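Local coordinates for protein PAXT-1 (PDB 5FIR) that binds the exoribonuclease XRN-2 directly through its N-terminal XTBD domain, stabilises it and so promotes the turnover of mature microRNAs, at residues V10-K14 with W23-K27; A28-H33 with M70-I74. All blocks are in the same frame, centred on the assembly; numbering follows the deposited sequence.

Contact 1: V10-K14 with W23-K27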
# COMPACT_ATOMS: atom_id res chain seq x y z
N VAL B 10 -3.34 -21.70 -28.68
CA VAL B 10 -4.20 -21.70 -27.50
C VAL B 10 -3.41 -22.12 -26.27
O VAL B 10 -3.51 -21.50 -25.20
CB VAL B 10 -5.43 -22.60 -27.73
CG1 VAL B 10 -6.27 -22.77 -26.46
CG2 VAL B 10 -6.29 -22.02 -28.84
N GLU B 11 -2.54 -23.12 -26.43
CA GLU B 11 -1.81 -23.64 -25.28
C GLU B 11 -0.89 -22.58 -24.69
O GLU B 11 -0.65 -22.59 -23.48
CB GLU B 11 -1.01 -24.88 -25.68
CG GLU B 11 -1.00 -25.97 -24.62
CD GLU B 11 -2.37 -26.66 -24.50
OE1 GLU B 11 -2.93 -27.08 -25.54
OE2 GLU B 11 -2.87 -26.82 -23.36
N ALA B 12 -0.39 -21.66 -25.52
CA ALA B 12 0.47 -20.60 -25.02
C ALA B 12 -0.30 -19.52 -24.25
O ALA B 12 0.33 -18.63 -23.68
CB ALA B 12 1.24 -19.97 -26.18
N GLU B 13 -1.64 -19.60 -24.21
CA GLU B 13 -2.45 -18.66 -23.46
C GLU B 13 -2.61 -19.06 -22.00
O GLU B 13 -3.07 -18.24 -21.20
CB GLU B 13 -3.82 -18.49 -24.09
CG GLU B 13 -3.80 -17.50 -25.23
CD GLU B 13 -3.43 -16.10 -24.73
OE1 GLU B 13 -3.89 -15.67 -23.64
OE2 GLU B 13 -2.64 -15.44 -25.45
N LYS B 14 -2.25 -20.29 -21.65
CA LYS B 14 -2.35 -20.76 -20.28
C LYS B 14 -1.43 -19.93 -19.39
O LYS B 14 -0.35 -19.52 -19.81
CB LYS B 14 -1.99 -22.25 -20.18
CG LYS B 14 -2.29 -22.87 -18.82
CD LYS B 14 -1.66 -24.25 -18.60
CE LYS B 14 -1.90 -24.74 -17.16
NZ LYS B 14 -1.24 -26.05 -16.83
N TRP B 23 -8.43 -24.31 -16.70
CA TRP B 23 -7.76 -24.10 -17.98
C TRP B 23 -8.54 -24.76 -19.09
O TRP B 23 -8.67 -24.20 -20.19
CB TRP B 23 -6.34 -24.63 -17.95
CG TRP B 23 -5.77 -24.73 -19.34
CD1 TRP B 23 -5.26 -25.84 -19.94
CD2 TRP B 23 -5.66 -23.67 -20.29
NE1 TRP B 23 -4.84 -25.53 -21.21
CE2 TRP B 23 -5.07 -24.21 -21.45
CE3 TRP B 23 -6.01 -22.32 -20.28
CZ2 TRP B 23 -4.82 -23.44 -22.57
CZ3 TRP B 23 -5.77 -21.57 -21.40
CH2 TRP B 23 -5.17 -22.13 -22.53
N GLU B 24 -9.05 -25.96 -18.85
CA GLU B 24 -9.78 -26.65 -19.90
C GLU B 24 -11.00 -25.85 -20.33
O GLU B 24 -11.32 -25.78 -21.52
CB GLU B 24 -10.18 -28.06 -19.45
CG GLU B 24 -9.02 -29.08 -19.34
CD GLU B 24 -8.44 -29.51 -20.70
OE1 GLU B 24 -9.23 -29.76 -21.64
OE2 GLU B 24 -7.20 -29.61 -20.82
N LEU B 25 -11.66 -25.18 -19.39
CA LEU B 25 -12.79 -24.37 -19.80
C LEU B 25 -12.34 -23.22 -20.68
O LEU B 25 -12.94 -22.96 -21.73
CB LEU B 25 -13.51 -23.83 -18.57
CG LEU B 25 -14.99 -24.19 -18.51
CD1 LEU B 25 -15.21 -25.30 -17.50
CD2 LEU B 25 -15.87 -22.96 -18.21
N ARG B 26 -11.25 -22.55 -20.31
CA ARG B 26 -10.71 -21.50 -21.17
C ARG B 26 -10.22 -22.06 -22.49
O ARG B 26 -10.42 -21.45 -23.55
CB ARG B 26 -9.58 -20.75 -20.45
CG ARG B 26 -10.00 -19.47 -19.78
CD ARG B 26 -9.12 -18.31 -20.17
NE ARG B 26 -7.70 -18.55 -19.99
CZ ARG B 26 -6.76 -17.87 -20.65
NH1 ARG B 26 -7.12 -16.91 -21.50
NH2 ARG B 26 -5.46 -18.14 -20.45
N LYS B 27 -9.56 -23.23 -22.46
CA LYS B 27 -9.07 -23.82 -23.70
C LYS B 27 -10.21 -24.03 -24.69
O LYS B 27 -10.12 -23.63 -25.87
CB LYS B 27 -8.36 -25.15 -23.41
CG LYS B 27 -7.61 -25.69 -24.63
CD LYS B 27 -7.25 -27.18 -24.50
CE LYS B 27 -6.06 -27.45 -23.60
NZ LYS B 27 -5.86 -28.92 -23.46

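Contact 2: A28-H33 with M70-I74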
# COMPACT_ATOMS: atom_id res chain seq x y z
N ALA B 28 -11.30 -24.63 -24.22
CA ALA B 28 -12.42 -24.99 -25.09
C ALA B 28 -13.10 -23.76 -25.70
O ALA B 28 -13.56 -23.80 -26.84
CB ALA B 28 -13.41 -25.84 -24.32
N PHE B 29 -13.22 -22.68 -24.93
CA PHE B 29 -13.79 -21.46 -25.48
C PHE B 29 -12.89 -20.87 -26.55
O PHE B 29 -13.37 -20.44 -27.61
CB PHE B 29 -14.05 -20.45 -24.36
CG PHE B 29 -14.77 -19.22 -24.81
CD1 PHE B 29 -14.12 -18.25 -25.55
CD2 PHE B 29 -16.09 -19.02 -24.47
CE1 PHE B 29 -14.78 -17.11 -25.96
CE2 PHE B 29 -16.74 -17.87 -24.87
CZ PHE B 29 -16.09 -16.92 -25.62
N MSE B 30 -11.59 -20.81 -26.29
CA MSE B 30 -10.69 -20.26 -27.26
C MSE B 30 -10.69 -21.13 -28.51
O MSE B 30 -10.60 -20.61 -29.62
CB MSE B 30 -9.29 -20.13 -26.69
CG MSE B 30 -9.28 -19.37 -25.40
SE MSE B 30 -7.56 -18.63 -24.91
CE MSE B 30 -7.30 -17.24 -26.27
N LEU B 31 -10.83 -22.45 -28.33
CA LEU B 31 -10.82 -23.35 -29.49
C LEU B 31 -12.10 -23.24 -30.31
O LEU B 31 -12.06 -23.37 -31.54
CB LEU B 31 -10.60 -24.80 -29.08
CG LEU B 31 -9.18 -25.17 -28.63
CD1 LEU B 31 -9.13 -26.49 -27.86
CD2 LEU B 31 -8.24 -25.19 -29.83
N ALA B 32 -13.24 -23.02 -29.65
CA ALA B 32 -14.51 -22.93 -30.35
C ALA B 32 -14.64 -21.67 -31.21
O ALA B 32 -15.37 -21.68 -32.20
CB ALA B 32 -15.66 -22.99 -29.34
N HIS B 33 -13.89 -20.61 -30.90
CA HIS B 33 -14.06 -19.35 -31.62
C HIS B 33 -12.76 -18.83 -32.22
O HIS B 33 -12.78 -17.76 -32.83
CB HIS B 33 -14.65 -18.29 -30.68
CG HIS B 33 -15.93 -18.70 -30.02
ND1 HIS B 33 -17.14 -18.68 -30.66
CD2 HIS B 33 -16.19 -19.10 -28.75
CE1 HIS B 33 -18.10 -19.05 -29.83
NE2 HIS B 33 -17.54 -19.31 -28.66
N MSE B 70 -21.89 -17.40 -26.77
CA MSE B 70 -20.58 -17.96 -27.10
C MSE B 70 -20.29 -19.10 -26.15
O MSE B 70 -19.87 -20.17 -26.57
CB MSE B 70 -19.49 -16.90 -27.01
CG MSE B 70 -19.72 -15.67 -27.88
SE MSE B 70 -18.12 -14.62 -28.19
CE MSE B 70 -17.35 -15.64 -29.63
N GLY B 71 -20.54 -18.86 -24.87
CA GLY B 71 -20.28 -19.89 -23.87
C GLY B 71 -21.20 -21.10 -23.94
O GLY B 71 -20.87 -22.12 -23.32
N ALA B 72 -22.30 -21.01 -24.67
CA ALA B 72 -23.27 -22.10 -24.68
C ALA B 72 -22.63 -23.37 -25.17
O ALA B 72 -21.98 -23.39 -26.22
CB ALA B 72 -24.47 -21.75 -25.56
N GLY B 73 -22.75 -24.43 -24.37
CA GLY B 73 -22.31 -25.72 -24.81
C GLY B 73 -20.88 -26.06 -24.49
O GLY B 73 -20.43 -27.14 -24.85
N ILE B 74 -20.14 -25.18 -23.84
CA ILE B 74 -18.75 -25.51 -23.58
C ILE B 74 -18.66 -26.21 -22.23
O ILE B 74 -17.69 -26.09 -21.50
CB ILE B 74 -17.91 -24.24 -23.73
CG1 ILE B 74 -18.06 -23.78 -25.18
CG2 ILE B 74 -16.47 -24.51 -23.59
CD1 ILE B 74 -18.22 -22.34 -25.39

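Contact 1: V10-K14 with W23-K27
Trp-23 packs its ring against residues 10-14, with Val-10 O and Glu-11 OE2 at its edge and Lys-14 over one face. Its indole nitrogen has a partner there: NE1 donates to Glu-11 OE2 at 3.2 Å with an N-H...O angle of 153°. The same carboxylate oxygen makes a long salt bridge to Lys-27 NZ (3.7 Å), and that ammonium group also pairs with Glu-24 OE2 at 3.0 Å, about one turn earlier on the same helix, so Glu-11, Lys-27 and Glu-24 form a salt-bridge network. Residues Glu-11 to Lys-14 form a type I beta turn, weakly closed by Lys-14 N to Glu-11 O (3.3 Å), while Val-10 O accepts from Glu-13 N at 2.8 Å. The turn leaves Glu-13 O to Arg-26 NH2, 2.5 Å away but bent and therefore weak; the stronger partner of this guanidinium is Glu-18, which forms a salt bridge with NE. Apolar contacts fill in between. Lys-14 CB stands 3.7 Å above the centroid of the six-membered Trp-23 ring in a CH-pi contact, and Val-10 CG1 lies 3.7 Å from Lys-27 CG. Helix 6-11 is thereby held against helix 20-33, whose Arg-26 also packs on Gln-47 and Ile-50 of helix 39-55.

Contact 2: A28-H33 with M70-I74
The imidazole of His-33, the last residue of its helix, is held by Met-70 in two ways. With chi1 in the m well, His-33 sends NE2 to Met-70 O in a 3.2 Å hydrogen bond, engaging a carbonyl close to the C-terminal end of helix 61-71. The side chain of Met-70, a selenomethionine, runs m, t, p, and its final p turn brings CE over the imidazole face, 3.4 Å from the His-33 ring centroid in a CH-pi contact. Its SE also makes an oblique Met-aromatic contact with Phe-29, 5.3 Å from that ring's centroid. Here, within the all-helical XTBD, helix 20-33 packs against the end of helix 61-71 and the type II beta turn, Gly-71 to Ile-74, that follows it. Gly-73 has the positive phi (90°) of this turn, a conformation in which a CB would clash with the preceding carbonyl. The chain therefore doubles back and points Ile-74 at the helix: CG2 meets Ala-28 CB at 3.4 Å, and CD1, with chi2 between wells at 138°, approaches Phe-29 CD2 at 4.1 Å. Phe-29, t at chi1, reaches Met-70 CB with CE2 (3.6 Å) and stacks on Phe-49 of helix 39-55.

Overall arrangement
From the N terminus, helix 6-11 and its turn lead through a short connection into helix 20-33, and contact 1 closes this small loop. Contact 2 opens immediately afterwards, on the C-terminal half of the same helix, and closes only after helix 39-55, at the end of helix 61-71 and the turn that follows. The two are thus in series, neither nested nor crossed, with centres about 11 Å apart. Helix 20-33 is their shared element, joining the N-terminal helix to the end of helix 61-71 and its turn. The contacts also touch directly: Val-10 CG1 packs on Met-30 CB at 4.0 Å, and Glu-13 CG on Met-30 CE at 3.7 Å.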